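Local coordinates for leucine-rich repeat protein (Bacteroides thetaiotaomicron, PDB 4ECN) that is of unknown function but, as an extracellular leucine-rich repeat protein, probably binds other proteins, at residues A220-S225 with R231-T236; V133-S138 with T171-M176; T161-N164 with V169-E172; D341-L346 with K350-G355. All coordinates share one frame; numbering follows the deposited sequence.

Contacts 1, 2 and 3 belong to one mixed beta sheet of the second DUF4458 region, whereas contact 4 belongs to the leucine-rich repeats that follow it in the chain. Contacts 2 and 3 lie about 11 Å apart between centres and end on the same strand, 170-179. Contact 1 follows them along the chain, its centre about 12 Å from that of contact 2 and about 18 Å from that of contact 3, and its strand 214-227 pairs with strand 157-164 of contact 3. Contact 4 comes last, about 25 Å from contact 1 between centres, with no touch. The set illustrates a modular protein: two hairpins and a buried cluster in a sheet domain, then packing inside a repeat.

Contact 1 (A220-S225 with R231-T236); sequences AYTTYS and RSELET
Tyr-221 and Glu-235 meet with their flat groups nearly upright to each other, ring and carboxylate planes 77° apart. The phenol OH of Tyr-221 gives a hydrogen bond of 2.6 Å to OE2 of Glu-235, which lies at the ring edge but is itself approached from above the carboxylate plane. Tyr-224 and Glu-233 behave differently: they run alongside, pointing the same way, with planes only 23° apart, and send their polar ends to other partners, Asp-159 and Lys-272. On that same face OG1 of Thr-222 and OG1 of Thr-236 share a hydrogen bond of 3.2 Å. Leu-234 lies across Thr-223 at about a right angle, its CD2 resting 3.7 Å from CB of Ser-225. Leu-234 and Glu-235 together stand opposite the single Thr-223, which fits a classic beta bulge: N of Leu-234 bonds O of Thr-223 at 2.7 Å, and N of Thr-223 bonds O of Glu-235 at a rather long 3.2 Å. This hairpin of strands 214-227 and 230-238 is flanked by strand 157-164, which pairs with the first of them, while Ile-259 of strand 251-259 touches Tyr-221, Thr-223 and Glu-235, and Lys-272 of helix 266-280 reaches Glu-233 and Thr-236.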
loop_
_atom_site.group_PDB
_atom_site.type_symbol
_atom_site.label_atom_id
_atom_site.label_comp_id
_atom_site.label_asym_id
_atom_site.label_seq_id
_atom_site.Cartn_x
_atom_site.Cartn_y
_atom_site.Cartn_z
ATOM N N ALA A 220 -19.902 -27.452 16.237
ATOM C CA ALA A 220 -19.076 -26.758 17.237
ATOM C C ALA A 220 -19.866 -26.405 18.496
ATOM O O ALA A 220 -21.084 -26.215 18.436
ATOM C CB ALA A 220 -18.481 -25.480 16.645
ATOM N N TYR A 221 -19.164 -26.275 19.631
ATOM C CA TYR A 221 -19.792 -25.844 20.885
ATOM C C TYR A 221 -18.779 -25.136 21.796
ATOM O O TYR A 221 -17.559 -25.339 21.690
ATOM C CB TYR A 221 -20.459 -27.014 21.660
ATOM C CG TYR A 221 -19.471 -28.011 22.228
ATOM C CD1 TYR A 221 -18.898 -27.818 23.485
ATOM C CD2 TYR A 221 -19.053 -29.110 21.481
ATOM C CE1 TYR A 221 -17.932 -28.690 23.982
ATOM C CE2 TYR A 221 -18.093 -29.993 21.971
ATOM C CZ TYR A 221 -17.546 -29.786 23.228
ATOM O OH TYR A 221 -16.623 -30.667 23.732
ATOM N N THR A 222 -19.322 -24.324 22.712
ATOM C CA THR A 222 -18.617 -23.654 23.793
ATOM C C THR A 222 -19.436 -23.916 25.053
ATOM O O THR A 222 -20.627 -23.579 25.086
ATOM C CB THR A 222 -18.372 -22.172 23.496
ATOM O OG1 THR A 222 -17.654 -22.048 22.270
ATOM C CG2 THR A 222 -17.576 -21.501 24.583
ATOM N N THR A 223 -18.826 -24.577 26.057
ATOM C CA THR A 223 -19.509 -24.835 27.335
ATOM C C THR A 223 -19.076 -23.772 28.369
ATOM O O THR A 223 -17.952 -23.263 28.305
ATOM C CB THR A 223 -19.268 -26.267 27.852
ATOM O OG1 THR A 223 -17.876 -26.557 27.811
ATOM C CG2 THR A 223 -20.040 -27.317 27.066
ATOM N N TYR A 224 -19.981 -23.440 29.311
ATOM C CA TYR A 224 -19.746 -22.447 30.360
ATOM C C TYR A 224 -20.093 -22.944 31.772
ATOM O O TYR A 224 -21.054 -23.691 31.956
ATOM C CB TYR A 224 -20.576 -21.181 30.100
ATOM C CG TYR A 224 -20.311 -20.526 28.769
ATOM C CD1 TYR A 224 -19.276 -19.605 28.616
ATOM C CD2 TYR A 224 -21.100 -20.814 27.660
ATOM C CE1 TYR A 224 -19.013 -19.017 27.381
ATOM C CE2 TYR A 224 -20.852 -20.226 26.424
ATOM C CZ TYR A 224 -19.809 -19.327 26.287
ATOM O OH TYR A 224 -19.567 -18.752 25.061
ATOM N N SER A 225 -19.332 -22.468 32.772
ATOM C CA SER A 225 -19.566 -22.726 34.196
ATOM C C SER A 225 -20.018 -21.427 34.857
ATOM O O SER A 225 -19.434 -20.386 34.577
ATOM C CB SER A 225 -18.316 -23.291 34.869
ATOM O OG SER A 225 -17.242 -22.363 34.877
ATOM N N ARG A 231 -19.929 -16.064 34.549
ATOM C CA ARG A 231 -20.053 -17.165 33.591
ATOM C C ARG A 231 -18.715 -17.326 32.877
ATOM O O ARG A 231 -18.312 -16.436 32.135
ATOM C CB ARG A 231 -21.206 -16.907 32.614
ATOM C CG ARG A 231 -21.565 -18.106 31.774
ATOM C CD ARG A 231 -22.567 -17.757 30.699
ATOM N NE ARG A 231 -23.906 -17.468 31.222
ATOM C CZ ARG A 231 -24.968 -17.219 30.456
ATOM N NH1 ARG A 231 -24.853 -17.209 29.126
ATOM N NH2 ARG A 231 -26.151 -16.983 31.007
ATOM N N SER A 232 -18.009 -18.437 33.133
ATOM C CA SER A 232 -16.675 -18.692 32.581
ATOM C C SER A 232 -16.660 -19.812 31.526
ATOM O O SER A 232 -17.361 -20.810 31.669
ATOM C CB SER A 232 -15.710 -19.064 33.701
ATOM O OG SER A 232 -15.671 -18.051 34.690
ATOM N N GLU A 233 -15.808 -19.639 30.497
ATOM C CA GLU A 233 -15.585 -20.562 29.384
ATOM C C GLU A 233 -14.939 -21.865 29.875
ATOM O O GLU A 233 -13.967 -21.816 30.630
ATOM C CB GLU A 233 -14.672 -19.867 28.375
ATOM C CG GLU A 233 -14.901 -20.214 26.919
ATOM C CD GLU A 233 -14.682 -19.029 25.995
ATOM O OE1 GLU A 233 -13.727 -18.251 26.222
ATOM O OE2 GLU A 233 -15.471 -18.877 25.034
ATOM N N LEU A 234 -15.481 -23.023 29.477
ATOM C CA LEU A 234 -14.932 -24.316 29.894
ATOM C C LEU A 234 -14.052 -24.900 28.786
ATOM O O LEU A 234 -12.925 -25.310 29.066
ATOM C CB LEU A 234 -16.051 -25.287 30.278
ATOM C CG LEU A 234 -16.776 -24.963 31.583
ATOM C CD1 LEU A 234 -18.007 -25.815 31.755
ATOM C CD2 LEU A 234 -15.868 -25.179 32.763
ATOM N N GLU A 235 -14.554 -24.903 27.529
ATOM C CA GLU A 235 -13.864 -25.377 26.326
ATOM C C GLU A 235 -14.615 -24.959 25.062
ATOM O O GLU A 235 -15.804 -24.652 25.109
ATOM C CB GLU A 235 -13.674 -26.913 26.325
ATOM C CG GLU A 235 -14.938 -27.707 26.030
ATOM C CD GLU A 235 -14.760 -29.201 25.860
ATOM O OE1 GLU A 235 -13.656 -29.634 25.459
ATOM O OE2 GLU A 235 -15.747 -29.937 26.085
ATOM N N THR A 236 -13.925 -25.011 23.932
ATOM C CA THR A 236 -14.488 -24.734 22.622
ATOM C C THR A 236 -13.971 -25.837 21.730
ATOM O O THR A 236 -12.761 -26.092 21.707
ATOM C CB THR A 236 -14.170 -23.300 22.126
ATOM O OG1 THR A 236 -14.596 -22.343 23.092
ATOM C CG2 THR A 236 -14.874 -22.973 20.841
#

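Contact 2 (V133-S138 with T171-M176); sequences VTFKLS and TELKGM
Phe-135, Leu-173 and Met-176 all start with CG opposite their own carbonyl carbon (chi1 -62° for Phe-135), and with this shared torsion Leu-173 and Met-176, from before and after the corner at Gly-175, both reach the Phe-135 ring on strand 130-139. Met-176, present as selenomethionine, then runs extended as far as SE and bends at its last torsion (chi3 -58°), which brings both SE and CE to the ring. SE lies 4.7 Å from the centroid of the Phe-135 ring, 59° off its normal, and 3.8 Å from CE2, so this Met-aromatic contact is oblique. Leu-173 arrives at the neighbouring corner of the ring, its CD1 branch 3.5 Å from CZ of Phe-135, and both partners cross the phenylalanine side chain at about a right angle. One face of the ring is met by CG1 of Val-133, and CG1 of Val-162 lies near CE1 of Phe-135. Ala-255 and Val-257 also touch the ring, while Val-158, Val-160, Cys-205 and Val-209 pack on Met-176. Such a cluster is consistent with the interior of a curled sheet domain of the transthyretin clan. Were the ring cut back to an alanine here, Met-176 SE and Leu-173 CD1 would probably lose their common surface and be left to shift over the gap. The grip is apolar, a thioether-type Met-aromatic contact, with selenium standing in for the methionine sulfur, beside a leucine methyl, and depends on shape rather than on directed bonds.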
loop_
_atom_site.group_PDB
_atom_site.type_symbol
_atom_site.label_atom_id
_atom_site.label_comp_id
_atom_site.label_asym_id
_atom_site.label_seq_id
_atom_site.Cartn_x
_atom_site.Cartn_y
_atom_site.Cartn_z
ATOM N N VAL A 133 -36.256 -27.938 18.230
ATOM C CA VAL A 133 -35.213 -28.890 18.635
ATOM C C VAL A 133 -34.773 -28.673 20.081
ATOM O O VAL A 133 -34.727 -27.541 20.560
ATOM C CB VAL A 133 -33.979 -28.761 17.677
ATOM C CG1 VAL A 133 -32.686 -29.275 18.303
ATOM C CG2 VAL A 133 -34.232 -29.474 16.357
ATOM N N THR A 134 -34.395 -29.779 20.742
ATOM C CA THR A 134 -33.783 -29.818 22.068
ATOM C C THR A 134 -32.504 -30.613 21.941
ATOM O O THR A 134 -32.443 -31.561 21.152
ATOM C CB THR A 134 -34.709 -30.383 23.147
ATOM O OG1 THR A 134 -35.140 -31.689 22.749
ATOM C CG2 THR A 134 -35.886 -29.478 23.447
ATOM N N PHE A 135 -31.487 -30.239 22.713
ATOM C CA PHE A 135 -30.191 -30.903 22.658
ATOM C C PHE A 135 -29.963 -31.778 23.879
ATOM O O PHE A 135 -30.566 -31.566 24.938
ATOM C CB PHE A 135 -29.069 -29.857 22.530
ATOM C CG PHE A 135 -29.218 -29.064 21.255
ATOM C CD1 PHE A 135 -28.684 -29.534 20.060
ATOM C CD2 PHE A 135 -29.982 -27.903 21.224
ATOM C CE1 PHE A 135 -28.876 -28.835 18.872
ATOM C CE2 PHE A 135 -30.166 -27.203 20.033
ATOM C CZ PHE A 135 -29.602 -27.665 18.875
ATOM N N LYS A 136 -29.110 -32.787 23.695
ATOM C CA LYS A 136 -28.685 -33.738 24.698
ATOM C C LYS A 136 -27.178 -33.828 24.613
ATOM O O LYS A 136 -26.621 -34.334 23.619
ATOM C CB LYS A 136 -29.377 -35.085 24.484
ATOM C CG LYS A 136 -28.976 -36.206 25.432
ATOM C CD LYS A 136 -29.396 -37.542 24.807
ATOM C CE LYS A 136 -29.093 -38.773 25.621
ATOM N NZ LYS A 136 -29.978 -38.874 26.806
ATOM N N LEU A 137 -26.524 -33.242 25.627
ATOM C CA LEU A 137 -25.073 -33.203 25.788
ATOM C C LEU A 137 -24.597 -34.572 26.272
ATOM O O LEU A 137 -25.156 -35.104 27.223
ATOM C CB LEU A 137 -24.662 -32.083 26.759
ATOM C CG LEU A 137 -24.666 -30.639 26.262
ATOM C CD1 LEU A 137 -26.086 -30.104 26.025
ATOM C CD2 LEU A 137 -23.993 -29.739 27.281
ATOM N N SER A 138 -23.597 -35.154 25.598
ATOM C CA SER A 138 -23.106 -36.495 25.894
ATOM C C SER A 138 -21.585 -36.569 25.868
ATOM O O SER A 138 -20.969 -35.851 25.076
ATOM C CB SER A 138 -23.665 -37.466 24.857
ATOM O OG SER A 138 -25.013 -37.186 24.503
ATOM N N THR A 171 -25.928 -22.113 11.791
ATOM C CA THR A 171 -26.801 -21.329 12.671
ATOM C C THR A 171 -26.219 -21.413 14.060
ATOM O O THR A 171 -25.868 -22.500 14.505
ATOM C CB THR A 171 -28.272 -21.806 12.595
ATOM O OG1 THR A 171 -28.785 -21.541 11.281
ATOM C CG2 THR A 171 -29.169 -21.126 13.633
ATOM N N GLU A 172 -26.058 -20.273 14.723
ATOM C CA GLU A 172 -25.490 -20.268 16.066
ATOM C C GLU A 172 -26.628 -20.111 17.114
ATOM O O GLU A 172 -27.487 -19.237 16.978
ATOM C CB GLU A 172 -24.417 -19.170 16.203
ATOM C CG GLU A 172 -23.625 -19.240 17.509
ATOM C CD GLU A 172 -22.613 -20.362 17.663
ATOM O OE1 GLU A 172 -21.947 -20.693 16.655
ATOM O OE2 GLU A 172 -22.420 -20.845 18.805
ATOM N N LEU A 173 -26.639 -21.005 18.117
ATOM C CA LEU A 173 -27.623 -21.070 19.209
ATOM C C LEU A 173 -26.878 -20.746 20.499
ATOM O O LEU A 173 -26.173 -21.595 21.056
ATOM C CB LEU A 173 -28.303 -22.462 19.220
ATOM C CG LEU A 173 -28.885 -22.895 17.873
ATOM C CD1 LEU A 173 -29.102 -24.384 17.800
ATOM C CD2 LEU A 173 -30.124 -22.121 17.510
ATOM N N LYS A 174 -26.966 -19.479 20.924
ATOM C CA LYS A 174 -26.140 -18.964 22.003
ATOM C C LYS A 174 -26.821 -18.984 23.375
ATOM O O LYS A 174 -28.036 -18.825 23.487
ATOM C CB LYS A 174 -25.689 -17.535 21.676
ATOM C CG LYS A 174 -24.605 -17.493 20.591
ATOM C CD LYS A 174 -24.066 -16.081 20.301
ATOM C CE LYS A 174 -22.996 -16.015 19.222
ATOM N NZ LYS A 174 -21.723 -16.688 19.620
ATOM N N GLY A 175 -25.977 -19.204 24.390
ATOM C CA GLY A 175 -26.281 -19.233 25.812
ATOM C C GLY A 175 -27.460 -20.071 26.252
ATOM O O GLY A 175 -28.253 -19.605 27.074
HETATM N N MSE A 176 -27.582 -21.311 25.751
HETATM C CA MSE A 176 -28.671 -22.204 26.150
HETATM C C MSE A 176 -28.392 -22.790 27.538
HETATM O O MSE A 176 -27.258 -23.220 27.785
HETATM C CB MSE A 176 -28.875 -23.322 25.125
HETATM C CG MSE A 176 -29.354 -22.834 23.746
HETATM SE SE MSE A 176 -29.590 -24.299 22.467
HETATM C CE MSE A 176 -27.786 -25.003 22.500
#

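Contact 3 (T161-N164 with V169-E172); sequences TVMN and VTTE
Thr-161 and Glu-172 supply the polar side-chain link of this beta hairpin: OG1 of Thr-161 donates to OE1 of Glu-172 at 2.5 Å, meeting the syn side of the carboxylate 34° out of its plane. Glu-172 reaches it because its chain leaves with CG opposite the backbone N and then folds at chi2 (73°), turning the acid back toward the partner strand. Backbone bonds form a second group. Val-162 and Thr-171 make the antiparallel hydrogen-bonded pair, N of Val-162 to O of Thr-171 at 3.1 Å and N of Thr-171 to O of Val-162 at 3.0 Å. Nearer the turn, N of Asn-164 bonds O of Val-169 at 3.0 Å, while OD1 of Asn-164 accepts from N of Phe-166 and of Asn-167. Apolar contacts make the third group. CG of Met-163, a selenomethionine, touches CG2 of Thr-170 at 3.7 Å. On the other face Val-162 and Thr-171 lie side by side, both against Leu-211 of strand 202-212. With Glu-172 changed, a leucine here is likely to leave the Thr-161 hydroxyl without its acceptor. The hairpin thus joins strands 157-164 and 170-179 through main-chain bonding, to which the carboxylate, probably charged, adds a hydroxyl-carboxylate bond that satisfies the buried threonine.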
loop_
_atom_site.group_PDB
_atom_site.type_symbol
_atom_site.label_atom_id
_atom_site.label_comp_id
_atom_site.label_asym_id
_atom_site.label_seq_id
_atom_site.Cartn_x
_atom_site.Cartn_y
_atom_site.Cartn_z
ATOM N N THR A 161 -23.347 -24.680 17.412
ATOM C CA THR A 161 -23.384 -24.395 15.990
ATOM C C THR A 161 -23.901 -25.620 15.297
ATOM O O THR A 161 -23.305 -26.701 15.428
ATOM C CB THR A 161 -22.001 -23.985 15.429
ATOM O OG1 THR A 161 -21.316 -23.123 16.328
ATOM C CG2 THR A 161 -22.084 -23.386 14.019
ATOM N N VAL A 162 -25.002 -25.467 14.562
ATOM C CA VAL A 162 -25.564 -26.555 13.767
ATOM C C VAL A 162 -25.336 -26.225 12.327
ATOM O O VAL A 162 -25.419 -25.052 11.970
ATOM C CB VAL A 162 -27.057 -26.842 14.055
ATOM C CG1 VAL A 162 -27.251 -27.388 15.468
ATOM C CG2 VAL A 162 -27.934 -25.617 13.792
HETATM N N MSE A 163 -25.056 -27.225 11.493
HETATM C CA MSE A 163 -24.878 -26.983 10.061
HETATM C C MSE A 163 -25.859 -27.825 9.300
HETATM O O MSE A 163 -25.969 -29.016 9.570
HETATM C CB MSE A 163 -23.443 -27.278 9.611
HETATM C CG MSE A 163 -23.111 -26.752 8.221
HETATM SE SE MSE A 163 -21.412 -27.444 7.531
HETATM C CE MSE A 163 -21.959 -29.329 7.154
ATOM N N ASN A 164 -26.587 -27.207 8.365
ATOM C CA ASN A 164 -27.540 -27.910 7.516
ATOM C C ASN A 164 -26.714 -28.803 6.575
ATOM O O ASN A 164 -25.883 -28.321 5.808
ATOM C CB ASN A 164 -28.476 -26.915 6.779
ATOM C CG ASN A 164 -29.546 -27.561 5.906
ATOM O OD1 ASN A 164 -29.276 -28.413 5.036
ATOM N ND2 ASN A 164 -30.787 -27.117 6.063
ATOM N N VAL A 169 -25.624 -24.248 5.395
ATOM C CA VAL A 169 -25.860 -23.036 6.185
ATOM C C VAL A 169 -25.710 -23.353 7.671
ATOM O O VAL A 169 -26.360 -24.266 8.181
ATOM C CB VAL A 169 -27.245 -22.401 5.891
ATOM C CG1 VAL A 169 -27.566 -21.243 6.845
ATOM C CG2 VAL A 169 -27.352 -21.957 4.438
ATOM N N THR A 170 -24.865 -22.577 8.362
ATOM C CA THR A 170 -24.650 -22.713 9.801
ATOM C C THR A 170 -25.605 -21.779 10.536
ATOM O O THR A 170 -26.067 -20.791 9.963
ATOM C CB THR A 170 -23.182 -22.448 10.190
ATOM O OG1 THR A 170 -22.791 -21.168 9.715
ATOM C CG2 THR A 170 -22.232 -23.491 9.665
ATOM N N THR A 171 -25.928 -22.113 11.791
ATOM C CA THR A 171 -26.801 -21.329 12.671
ATOM C C THR A 171 -26.219 -21.413 14.060
ATOM O O THR A 171 -25.868 -22.500 14.505
ATOM C CB THR A 171 -28.272 -21.806 12.595
ATOM O OG1 THR A 171 -28.785 -21.541 11.281
ATOM C CG2 THR A 171 -29.169 -21.126 13.633
ATOM N N GLU A 172 -26.058 -20.273 14.723
ATOM C CA GLU A 172 -25.490 -20.268 16.066
ATOM C C GLU A 172 -26.628 -20.111 17.114
ATOM O O GLU A 172 -27.487 -19.237 16.978
ATOM C CB GLU A 172 -24.417 -19.170 16.203
ATOM C CG GLU A 172 -23.625 -19.240 17.509
ATOM C CD GLU A 172 -22.613 -20.362 17.663
ATOM O OE1 GLU A 172 -21.947 -20.693 16.655
ATOM O OE2 GLU A 172 -22.420 -20.845 18.805
#

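Contact 4 (D341-L346 with K350-G355); sequences DAIGQL and KVLSFG
Ile-343 carries the contact of 341-346 with Leu-352 and Phe-354, and the short 3-10 run that presents it opens at Asp-341. The carboxylate of Asp-341 is bonded away from this contact, by Ser-441 and Ser-474 among others, but its carbonyl O accepts from N of Gly-344 at 2.9 Å, the first bond of the 3-10 turn. Ala-342 follows, and its O accepts from N of Gln-345 at 3.1 Å, which continues the winding by one residue. Next comes Ile-343, whose CG1 lies opposite the backbone N (chi1 -162°), extending the long branch toward the strand. Its CD1 meets CD1 of Leu-352 tip to tip at 4.0 Å, with CD2 of the same leucine only slightly farther from it, at 4.2 Å. The same methyl, Ile-343 CD1, comes to the edge of the Phe-354 ring, close to its plane, 3.8 Å from CZ and 4.1 Å from CE1. This is the construction of a leucine-rich repeat: strand 351-353 lines up in parallel with strands 325-329 and 452-456, and the returning 3-10 segment sends an aliphatic residue into the interior between that segment and the parallel strands. Leu-328 of the preceding strand touches both Ile-343 and Leu-352, and the Phe-354 ring meets that of Phe-455, planes about 15° apart, in the following one. The carbonyl O of Ile-343 takes a weak bond from N of Leu-346 at 3.3 Å. Past it, Gln-345 and Leu-346 turn to helix 266-280, where both meet Asp-270.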
loop_
_atom_site.group_PDB
_atom_site.type_symbol
_atom_site.label_atom_id
_atom_site.label_comp_id
_atom_site.label_asym_id
_atom_site.label_seq_id
_atom_site.Cartn_x
_atom_site.Cartn_y
_atom_site.Cartn_z
ATOM N N ASP A 341 -6.176 -7.141 23.279
ATOM C CA ASP A 341 -5.086 -7.961 23.825
ATOM C C ASP A 341 -5.093 -9.376 23.248
ATOM O O ASP A 341 -4.084 -10.077 23.326
ATOM C CB ASP A 341 -5.186 -8.015 25.348
ATOM C CG ASP A 341 -5.378 -6.641 25.934
ATOM O OD1 ASP A 341 -4.500 -5.768 25.703
ATOM O OD2 ASP A 341 -6.467 -6.389 26.490
ATOM N N ALA A 342 -6.216 -9.762 22.626
ATOM C CA ALA A 342 -6.430 -11.031 21.939
ATOM C C ALA A 342 -5.367 -11.279 20.848
ATOM O O ALA A 342 -5.052 -12.434 20.578
ATOM C CB ALA A 342 -7.817 -11.047 21.318
ATOM N N ILE A 343 -4.781 -10.208 20.260
ATOM C CA ILE A 343 -3.732 -10.350 19.243
ATOM C C ILE A 343 -2.472 -11.079 19.858
ATOM O O ILE A 343 -1.687 -11.669 19.111
ATOM C CB ILE A 343 -3.366 -8.986 18.608
ATOM C CG1 ILE A 343 -2.614 -9.175 17.263
ATOM C CG2 ILE A 343 -2.644 -8.053 19.585
ATOM C CD1 ILE A 343 -3.003 -8.140 16.190
ATOM N N GLY A 344 -2.355 -11.087 21.192
ATOM C CA GLY A 344 -1.265 -11.754 21.899
ATOM C C GLY A 344 -1.269 -13.269 21.817
ATOM O O GLY A 344 -0.243 -13.910 22.067
ATOM N N GLN A 345 -2.428 -13.847 21.460
ATOM C CA GLN A 345 -2.642 -15.280 21.315
ATOM C C GLN A 345 -1.972 -15.828 20.053
ATOM O O GLN A 345 -1.527 -16.978 20.039
ATOM C CB GLN A 345 -4.167 -15.563 21.277
ATOM C CG GLN A 345 -4.591 -17.006 20.951
ATOM C CD GLN A 345 -3.890 -18.068 21.773
ATOM O OE1 GLN A 345 -3.611 -17.904 22.969
ATOM N NE2 GLN A 345 -3.568 -19.176 21.131
ATOM N N LEU A 346 -1.885 -15.011 19.005
ATOM C CA LEU A 346 -1.408 -15.413 17.677
ATOM C C LEU A 346 0.122 -15.533 17.629
ATOM O O LEU A 346 0.749 -15.021 16.711
ATOM C CB LEU A 346 -1.917 -14.377 16.664
ATOM C CG LEU A 346 -3.442 -14.100 16.719
ATOM C CD1 LEU A 346 -3.835 -12.935 15.831
ATOM C CD2 LEU A 346 -4.249 -15.341 16.394
ATOM N N LYS A 350 4.038 -14.213 11.965
ATOM C CA LYS A 350 5.342 -13.867 11.418
ATOM C C LYS A 350 5.299 -12.544 10.633
ATOM O O LYS A 350 6.315 -11.853 10.548
ATOM C CB LYS A 350 5.867 -15.001 10.537
ATOM C CG LYS A 350 6.400 -16.158 11.371
ATOM C CD LYS A 350 7.288 -17.087 10.557
ATOM C CE LYS A 350 8.208 -17.944 11.404
ATOM N NZ LYS A 350 9.256 -17.126 12.097
ATOM N N VAL A 351 4.136 -12.187 10.077
ATOM C CA VAL A 351 3.943 -10.927 9.347
ATOM C C VAL A 351 2.608 -10.332 9.838
ATOM O O VAL A 351 1.630 -11.039 9.964
ATOM C CB VAL A 351 4.039 -11.064 7.798
ATOM C CG1 VAL A 351 5.469 -11.380 7.369
ATOM C CG2 VAL A 351 3.070 -12.105 7.234
ATOM N N LEU A 352 2.622 -9.072 10.246
ATOM C CA LEU A 352 1.473 -8.365 10.814
ATOM C C LEU A 352 1.423 -6.977 10.239
ATOM O O LEU A 352 2.418 -6.258 10.278
ATOM C CB LEU A 352 1.566 -8.335 12.351
ATOM C CG LEU A 352 0.505 -7.547 13.103
ATOM C CD1 LEU A 352 -0.894 -8.092 12.833
ATOM C CD2 LEU A 352 0.803 -7.549 14.582
ATOM N N SER A 353 0.264 -6.603 9.702
ATOM C CA SER A 353 0.101 -5.358 8.980
ATOM C C SER A 353 -1.286 -4.686 9.256
ATOM O O SER A 353 -2.332 -5.310 9.067
ATOM C CB SER A 353 0.268 -5.676 7.503
ATOM O OG SER A 353 0.071 -4.533 6.699
ATOM N N PHE A 354 -1.270 -3.416 9.718
ATOM C CA PHE A 354 -2.450 -2.595 10.043
ATOM C C PHE A 354 -2.676 -1.473 9.018
ATOM O O PHE A 354 -3.708 -0.787 9.030
ATOM C CB PHE A 354 -2.283 -1.980 11.439
ATOM C CG PHE A 354 -2.113 -3.010 12.527
ATOM C CD1 PHE A 354 -3.211 -3.717 13.020
ATOM C CD2 PHE A 354 -0.864 -3.263 13.076
ATOM C CE1 PHE A 354 -3.056 -4.667 14.032
ATOM C CE2 PHE A 354 -0.714 -4.190 14.117
ATOM C CZ PHE A 354 -1.811 -4.889 14.585
ATOM N N GLY A 355 -1.694 -1.298 8.152
ATOM C CA GLY A 355 -1.694 -0.292 7.101
ATOM C C GLY A 355 -0.465 -0.431 6.240
ATOM O O GLY A 355 0.449 -1.170 6.611
#